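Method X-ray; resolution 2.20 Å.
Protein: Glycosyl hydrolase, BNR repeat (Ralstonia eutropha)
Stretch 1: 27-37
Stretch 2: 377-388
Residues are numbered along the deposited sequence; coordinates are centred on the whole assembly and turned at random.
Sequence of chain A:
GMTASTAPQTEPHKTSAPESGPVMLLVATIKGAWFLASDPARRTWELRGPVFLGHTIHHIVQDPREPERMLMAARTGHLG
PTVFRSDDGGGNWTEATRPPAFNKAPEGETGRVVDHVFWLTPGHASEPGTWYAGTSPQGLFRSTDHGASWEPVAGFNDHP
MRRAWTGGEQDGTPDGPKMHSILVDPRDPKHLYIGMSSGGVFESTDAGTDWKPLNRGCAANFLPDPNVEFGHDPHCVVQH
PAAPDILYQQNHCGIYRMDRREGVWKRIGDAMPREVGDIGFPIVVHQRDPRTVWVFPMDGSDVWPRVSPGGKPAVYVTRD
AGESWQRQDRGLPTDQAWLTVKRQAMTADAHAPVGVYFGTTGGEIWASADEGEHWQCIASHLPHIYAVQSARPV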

ATOM      1  N   VAL A  27       4.138  12.143  -1.930  1.00 22.79           N
ATOM      2  CA  VAL A  27       2.790  12.302  -1.467  1.00 23.55           C
ATOM      3  C   VAL A  27       1.806  12.465  -2.618  1.00 25.58           C
ATOM      4  O   VAL A  27       1.847  13.474  -3.331  1.00 27.15           O
ATOM      5  CB  VAL A  27       2.668  13.554  -0.539  1.00 21.83           C
ATOM      6  CG1 VAL A  27       1.258  13.651   0.038  1.00 19.35           C
ATOM      7  CG2 VAL A  27       3.728  13.536   0.569  1.00 22.94           C
ATOM      8  N   ALA A  28       0.913  11.486  -2.763  1.00 23.79           N
ATOM      9  CA  ALA A  28      -0.097  11.459  -3.808  1.00 24.93           C
ATOM     10  C   ALA A  28      -1.397  11.970  -3.236  1.00 24.31           C
ATOM     11  O   ALA A  28      -1.840  11.480  -2.192  1.00 23.94           O
ATOM     12  CB  ALA A  28      -0.281  10.021  -4.337  1.00 23.57           C
ATOM     13  N   THR A  29      -1.994  12.970  -3.891  1.00 25.72           N
ATOM     14  CA  THR A  29      -3.267  13.520  -3.447  1.00 24.67           C
ATOM     15  C   THR A  29      -4.227  13.614  -4.610  1.00 26.83           C
ATOM     16  O   THR A  29      -3.850  13.511  -5.788  1.00 27.23           O
ATOM     17  CB  THR A  29      -3.148  14.942  -2.805  1.00 25.56           C
ATOM     18  OG1 THR A  29      -3.175  15.942  -3.823  1.00 17.44           O
ATOM     19  CG2 THR A  29      -1.902  15.078  -1.934  1.00 24.24           C
ATOM     20  N   ILE A  30      -5.481  13.844  -4.246  1.00 26.44           N
ATOM     21  CA  ILE A  30      -6.565  13.998  -5.179  1.00 26.03           C
ATOM     22  C   ILE A  30      -6.375  15.157  -6.180  1.00 27.53           C
ATOM     23  O   ILE A  30      -7.013  15.131  -7.241  1.00 24.18           O
ATOM     24  CB  ILE A  30      -7.897  14.153  -4.403  1.00 27.58           C
ATOM     25  CG1 ILE A  30      -9.109  13.831  -5.295  1.00 31.09           C
ATOM     26  CG2 ILE A  30      -7.960  15.561  -3.750  1.00 19.27           C
ATOM     27  CD1 ILE A  30     -10.432  13.587  -4.503  1.00 29.62           C
ATOM     28  N   LYS A  31      -5.519  16.145  -5.855  1.00 27.49           N
ATOM     29  CA  LYS A  31      -5.247  17.285  -6.749  1.00 27.81           C
ATOM     30  C   LYS A  31      -3.777  17.555  -7.035  1.00 28.36           C
ATOM     31  O   LYS A  31      -3.430  18.679  -7.413  1.00 29.94           O
ATOM     32  CB  LYS A  31      -5.928  18.578  -6.213  1.00 25.99           C
ATOM     33  CG  LYS A  31      -7.452  18.538  -6.220  1.00 28.47           C
ATOM     34  CD  LYS A  31      -8.053  18.597  -7.627  1.00 29.18           C
ATOM     35  CE  LYS A  31      -9.555  18.465  -7.535  1.00 33.42           C
ATOM     36  NZ  LYS A  31     -10.135  18.412  -8.873  1.00 31.29           N
ATOM     37  N   GLY A  32      -2.925  16.529  -6.920  1.00 29.22           N
ATOM     38  CA  GLY A  32      -1.505  16.659  -7.273  1.00 27.84           C
ATOM     39  C   GLY A  32      -0.564  15.855  -6.413  1.00 27.41           C
ATOM     40  O   GLY A  32      -0.982  15.202  -5.448  1.00 28.44           O
ATOM     41  N   ALA A  33       0.706  15.920  -6.801  1.00 24.53           N
ATOM     42  CA  ALA A  33       1.820  15.294  -6.116  1.00 22.90           C
ATOM     43  C   ALA A  33       2.617  16.366  -5.366  1.00 24.74           C
ATOM     44  O   ALA A  33       2.872  17.462  -5.879  1.00 24.72           O
ATOM     45  CB  ALA A  33       2.738  14.560  -7.099  1.00 19.36           C
ATOM     46  N   TRP A  34       2.972  16.051  -4.129  1.00 25.27           N
ATOM     47  CA  TRP A  34       3.839  16.894  -3.328  1.00 24.91           C
ATOM     48  C   TRP A  34       4.958  15.973  -2.856  1.00 22.18           C
ATOM     49  O   TRP A  34       4.813  14.755  -2.871  1.00 23.66           O
ATOM     50  CB  TRP A  34       3.105  17.546  -2.170  1.00 23.21           C
ATOM     51  CG  TRP A  34       2.409  18.832  -2.450  1.00 20.87           C
ATOM     52  CD1 TRP A  34       2.882  20.083  -2.174  1.00 20.63           C
ATOM     53  CD2 TRP A  34       1.097  19.013  -2.995  1.00 22.57           C
ATOM     54  NE1 TRP A  34       1.950  21.017  -2.509  1.00 25.69           N
ATOM     55  CE2 TRP A  34       0.846  20.393  -3.019  1.00 22.00           C
ATOM     56  CE3 TRP A  34       0.128  18.141  -3.515  1.00 24.94           C
ATOM     57  CZ2 TRP A  34      -0.334  20.934  -3.533  1.00 25.78           C
ATOM     58  CZ3 TRP A  34      -1.058  18.680  -4.003  1.00 21.58           C
ATOM     59  CH2 TRP A  34      -1.281  20.060  -3.992  1.00 21.00           C
ATOM     60  N   PHE A  35       6.077  16.591  -2.494  1.00 23.31           N
ATOM     61  CA  PHE A  35       7.292  15.902  -2.116  1.00 27.29           C
ATOM     62  C   PHE A  35       7.862  16.561  -0.907  1.00 27.88           C
ATOM     63  O   PHE A  35       7.945  17.795  -0.864  1.00 29.87           O
ATOM     64  CB  PHE A  35       8.290  15.965  -3.253  1.00 28.79           C
ATOM     65  CG  PHE A  35       7.804  15.299  -4.489  1.00 29.21           C
ATOM     66  CD1 PHE A  35       8.005  13.948  -4.678  1.00 30.46           C
ATOM     67  CD2 PHE A  35       7.085  16.010  -5.441  1.00 25.05           C
ATOM     68  CE1 PHE A  35       7.516  13.307  -5.814  1.00 31.50           C
ATOM     69  CE2 PHE A  35       6.610  15.379  -6.577  1.00 25.12           C
ATOM     70  CZ  PHE A  35       6.834  14.026  -6.763  1.00 29.93           C
ATOM     71  N   LEU A  36       8.222  15.750   0.090  1.00 26.94           N
ATOM     72  CA  LEU A  36       8.800  16.266   1.339  1.00 28.90           C
ATOM     73  C   LEU A  36      10.220  15.765   1.450  1.00 27.22           C
ATOM     74  O   LEU A  36      10.456  14.603   1.215  1.00 30.93           O
ATOM     75  CB  LEU A  36       7.968  15.874   2.564  1.00 28.15           C
ATOM     76  CG  LEU A  36       6.761  16.741   2.877  1.00 28.29           C
ATOM     77  CD1 LEU A  36       5.715  15.971   3.672  1.00 28.55           C
ATOM     78  CD2 LEU A  36       7.208  18.055   3.604  1.00 25.79           C
ATOM     79  N   ALA A  37      11.167  16.645   1.774  1.00 28.14           N
ATOM     80  CA  ALA A  37      12.578  16.238   1.900  1.00 27.86           C
ATOM     81  C   ALA A  37      13.131  16.669   3.262  1.00 26.67           C
ATOM     82  O   ALA A  37      12.954  17.817   3.664  1.00 28.08           O
ATOM     83  CB  ALA A  37      13.413  16.820   0.743  1.00 28.10           C
TER
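Stretch 2 377-388: CIASHLPHIYAV

Stretch 2 returns to stretch 1 from the far end of the chain and lies along it as an antiparallel neighbour. Its strand 385-388 pairs with strand 27-29 at an interaxial distance of 4.6 Å, the N-to-C directions 163° apart. Before this strand, residues 380-384 form an extended connection from strand 377-379, interrupted at H381, whose backbone has positive phi (59/31).

The register places V388 beside V27 and A387 beside A28, the latter as a hydrogen-bonded pair: A28 N donates to A387 O at 2.9 Å and A387 N to A28 O at 3.3 Å. One residue further the register slips by one, and T29 faces I385 rather than Y386. The result is a beta bulge, in which Y386 adopts phi/psi of -91/-43 and its N also donates to A28 O, at 2.9 Å. A28 O thus accepts from two successive amides. The ladder closes with I30 N donating to H384 O at 3.0 Å, while T29 CA makes a CA-H...O contact of 3.2 Å with the same H384 O.

V27, T29, I385 and V388 turn their side chains to one face of the sheet. V27 is t (chi1 -175°), which brings its CG1 to 4.1 Å from I385 CG2, 4.3 Å from L382 CD1 and 4.5 Å from V388 CG2, the last residue also being t. I385 is m, t, and its CG1 lies 4.0 Å from T29 CG2. On the other face, A28 CB and A387 CB meet at 3.9 Å.

T29 opens a type I turn ending at G32, and its p rotamer (chi1 85°) serves that turn: OG1 donates to G32 O at 2.8 Å and accepts from K31 N at 3.1 Å. The hydroxyl is therefore engaged within stretch 1, and P383 CB merely packs against T29 OG1 at 3.5 Å. I30, within the turn, points toward stretch 2 in an extended t, t conformation. Its CG2 reaches H384 CB at 3.6 Å and P383 CB at 3.9 Å, and its CD1 approaches Y386 OH at 3.6 Å. Although the CA-to-CB bond of Y386 runs sideways, the m rotamer (chi1 -73°) brings the end of the side chain nearer, with CE2 3.8 Å from I30 CB. H384 is t, its CA-to-CB bond sideways, and its NE2 is hydrogen-bonded elsewhere in the structure.

L382 and P383 point toward stretch 1 and pack against W34. With chi1 -86° and chi2 -99°, the indole offers a face to L382, which is m, t; L382 CD2 sits 3.5 Å from the centroid of the five-membered ring of W34, only 4° off its normal, a CH-pi contact. P383, with a C-gamma exo pucker, places its CD 3.4 Å from W34 CH2. Further along, L36 CD1 lies 4.0 Å from I378 CD1 and 4.1 Å from A379 CB. I378 is p, t, its CA-to-CB bond toward stretch 1. Altogether the two stretches bury 727 Å².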

ATOM      1  N   CYS A 377       3.561  17.111  13.039  1.00 25.45           N
ATOM      2  CA  CYS A 377       2.961  17.455  11.770  1.00 24.72           C
ATOM      3  C   CYS A 377       3.988  18.262  10.943  1.00 22.41           C
ATOM      4  O   CYS A 377       4.330  19.374  11.293  1.00 25.72           O
ATOM      5  CB  CYS A 377       1.669  18.253  11.964  1.00 22.84           C
ATOM      6  SG  CYS A 377       0.842  18.535  10.376  1.00 26.04           S
ATOM      7  N   ILE A 378       4.458  17.686   9.851  1.00 24.40           N
ATOM      8  CA  ILE A 378       5.453  18.312   8.956  1.00 25.26           C
ATOM      9  C   ILE A 378       4.837  18.936   7.684  1.00 25.92           C
ATOM     10  O   ILE A 378       5.535  19.555   6.911  1.00 27.87           O
ATOM     11  CB  ILE A 378       6.595  17.330   8.608  1.00 26.66           C
ATOM     12  CG1 ILE A 378       6.086  16.073   7.867  1.00 24.89           C
ATOM     13  CG2 ILE A 378       7.368  16.934   9.914  1.00 20.63           C
ATOM     14  CD1 ILE A 378       7.171  15.238   7.278  1.00 18.81           C
ATOM     15  N   ALA A 379       3.543  18.730   7.458  1.00 26.60           N
ATOM     16  CA  ALA A 379       2.784  19.360   6.350  1.00 26.24           C
ATOM     17  C   ALA A 379       1.302  19.332   6.704  1.00 26.63           C
ATOM     18  O   ALA A 379       0.835  18.351   7.252  1.00 24.56           O
ATOM     19  CB  ALA A 379       2.998  18.654   5.034  1.00 22.07           C
ATOM     20  N   SER A 380       0.591  20.420   6.408  1.00 26.00           N
ATOM     21  CA  SER A 380      -0.847  20.525   6.604  1.00 27.46           C
ATOM     22  C   SER A 380      -1.468  21.277   5.403  1.00 25.96           C
ATOM     23  O   SER A 380      -0.774  21.842   4.549  1.00 22.37           O
ATOM     24  CB  SER A 380      -1.191  21.238   7.920  1.00 26.49           C
ATOM     25  OG  SER A 380      -0.827  22.595   7.853  1.00 27.58           O
ATOM     26  N   HIS A 381      -2.788  21.238   5.341  1.00 24.49           N
ATOM     27  CA  HIS A 381      -3.565  21.899   4.274  1.00 22.44           C
ATOM     28  C   HIS A 381      -3.252  21.455   2.819  1.00 21.59           C
ATOM     29  O   HIS A 381      -3.381  22.239   1.874  1.00 21.20           O
ATOM     30  CB  HIS A 381      -3.487  23.414   4.436  1.00 23.12           C
ATOM     31  CG  HIS A 381      -3.990  23.896   5.753  1.00 23.90           C
ATOM     32  ND1 HIS A 381      -3.160  24.389   6.729  1.00 36.93           N
ATOM     33  CD2 HIS A 381      -5.244  23.986   6.246  1.00 33.33           C
ATOM     34  CE1 HIS A 381      -3.884  24.769   7.765  1.00 35.41           C
ATOM     35  NE2 HIS A 381      -5.153  24.540   7.496  1.00 26.15           N
ATOM     36  N   LEU A 382      -2.849  20.191   2.662  1.00 21.85           N
ATOM     37  CA  LEU A 382      -2.666  19.599   1.350  1.00 22.58           C
ATOM     38  C   LEU A 382      -4.019  19.047   0.963  1.00 23.35           C
ATOM     39  O   LEU A 382      -4.907  18.919   1.832  1.00 21.92           O
ATOM     40  CB  LEU A 382      -1.661  18.462   1.346  1.00 20.09           C
ATOM     41  CG  LEU A 382      -0.215  18.852   1.629  1.00 27.06           C
ATOM     42  CD1 LEU A 382       0.595  17.609   1.658  1.00 21.51           C
ATOM     43  CD2 LEU A 382       0.304  19.847   0.567  1.00 14.70           C
ATOM     44  N   PRO A 383      -4.210  18.760  -0.341  1.00 23.56           N
ATOM     45  CA  PRO A 383      -5.456  18.116  -0.706  1.00 24.04           C
ATOM     46  C   PRO A 383      -5.513  16.704  -0.151  1.00 23.19           C
ATOM     47  O   PRO A 383      -4.502  16.184   0.288  1.00 24.95           O
ATOM     48  CB  PRO A 383      -5.393  18.108  -2.236  1.00 25.21           C
ATOM     49  CG  PRO A 383      -4.455  19.265  -2.570  1.00 23.23           C
ATOM     50  CD  PRO A 383      -3.414  19.083  -1.546  1.00 22.01           C
ATOM     51  N   HIS A 384      -6.705  16.123  -0.156  1.00 23.28           N
ATOM     52  CA  HIS A 384      -6.983  14.742   0.282  1.00 24.51           C
ATOM     53  C   HIS A 384      -5.861  13.760  -0.109  1.00 24.77           C
ATOM     54  O   HIS A 384      -5.657  13.501  -1.284  1.00 24.39           O
ATOM     55  CB  HIS A 384      -8.333  14.364  -0.369  1.00 27.20           C
ATOM     56  CG  HIS A 384      -8.847  12.985  -0.070  1.00 33.69           C
ATOM     57  ND1 HIS A 384     -10.018  12.775   0.632  1.00 33.66           N
ATOM     58  CD2 HIS A 384      -8.392  11.756  -0.420  1.00 40.63           C
ATOM     59  CE1 HIS A 384     -10.243  11.476   0.722  1.00 33.00           C
ATOM     60  NE2 HIS A 384      -9.270  10.836   0.099  1.00 37.57           N
ATOM     61  N   ILE A 385      -5.166  13.184   0.881  1.00 26.72           N
ATOM     62  CA  ILE A 385      -4.030  12.283   0.641  1.00 24.93           C
ATOM     63  C   ILE A 385      -4.429  10.798   0.445  1.00 26.06           C
ATOM     64  O   ILE A 385      -5.077  10.173   1.306  1.00 26.78           O
ATOM     65  CB  ILE A 385      -2.953  12.413   1.778  1.00 26.68           C
ATOM     66  CG1 ILE A 385      -2.420  13.858   1.877  1.00 15.59           C
ATOM     67  CG2 ILE A 385      -1.805  11.438   1.563  1.00 24.25           C
ATOM     68  CD1 ILE A 385      -1.720  14.245   3.290  1.00 18.72           C
ATOM     69  N   TYR A 386      -4.023  10.264  -0.705  1.00 24.78           N
ATOM     70  CA  TYR A 386      -4.200   8.848  -1.094  1.00 26.66           C
ATOM     71  C   TYR A 386      -2.997   7.979  -0.674  1.00 24.91           C
ATOM     72  O   TYR A 386      -3.191   6.908  -0.115  1.00 27.19           O
ATOM     73  CB  TYR A 386      -4.420   8.673  -2.616  1.00 28.88           C
ATOM     74  CG  TYR A 386      -5.770   9.097  -3.138  1.00 30.40           C
ATOM     75  CD1 TYR A 386      -6.922   8.474  -2.695  1.00 50.33           C
ATOM     76  CD2 TYR A 386      -5.908  10.061  -4.113  1.00 38.79           C
ATOM     77  CE1 TYR A 386      -8.182   8.840  -3.172  1.00 53.29           C
ATOM     78  CE2 TYR A 386      -7.182  10.427  -4.608  1.00 42.66           C
ATOM     79  CZ  TYR A 386      -8.310   9.819  -4.120  1.00 41.13           C
ATOM     80  OH  TYR A 386      -9.592  10.124  -4.565  1.00 37.73           O
ATOM     81  N   ALA A 387      -1.778   8.479  -0.879  1.00 23.80           N
ATOM     82  CA  ALA A 387      -0.572   7.713  -0.615  1.00 23.64           C
ATOM     83  C   ALA A 387       0.603   8.548  -0.142  1.00 25.51           C
ATOM     84  O   ALA A 387       0.764   9.692  -0.551  1.00 24.31           O
ATOM     85  CB  ALA A 387      -0.154   6.957  -1.890  1.00 22.45           C
ATOM     86  N   VAL A 388       1.435   7.928   0.702  1.00 25.06           N
ATOM     87  CA  VAL A 388       2.663   8.517   1.219  1.00 23.99           C
ATOM     88  C   VAL A 388       3.639   7.365   1.147  1.00 24.73           C
ATOM     89  O   VAL A 388       3.322   6.283   1.601  1.00 26.10           O
ATOM     90  CB  VAL A 388       2.548   9.058   2.644  1.00 23.01           C
ATOM     91  CG1 VAL A 388       3.876   9.671   3.081  1.00 23.14           C
ATOM     92  CG2 VAL A 388       1.407  10.088   2.750  1.00 19.36           C
TER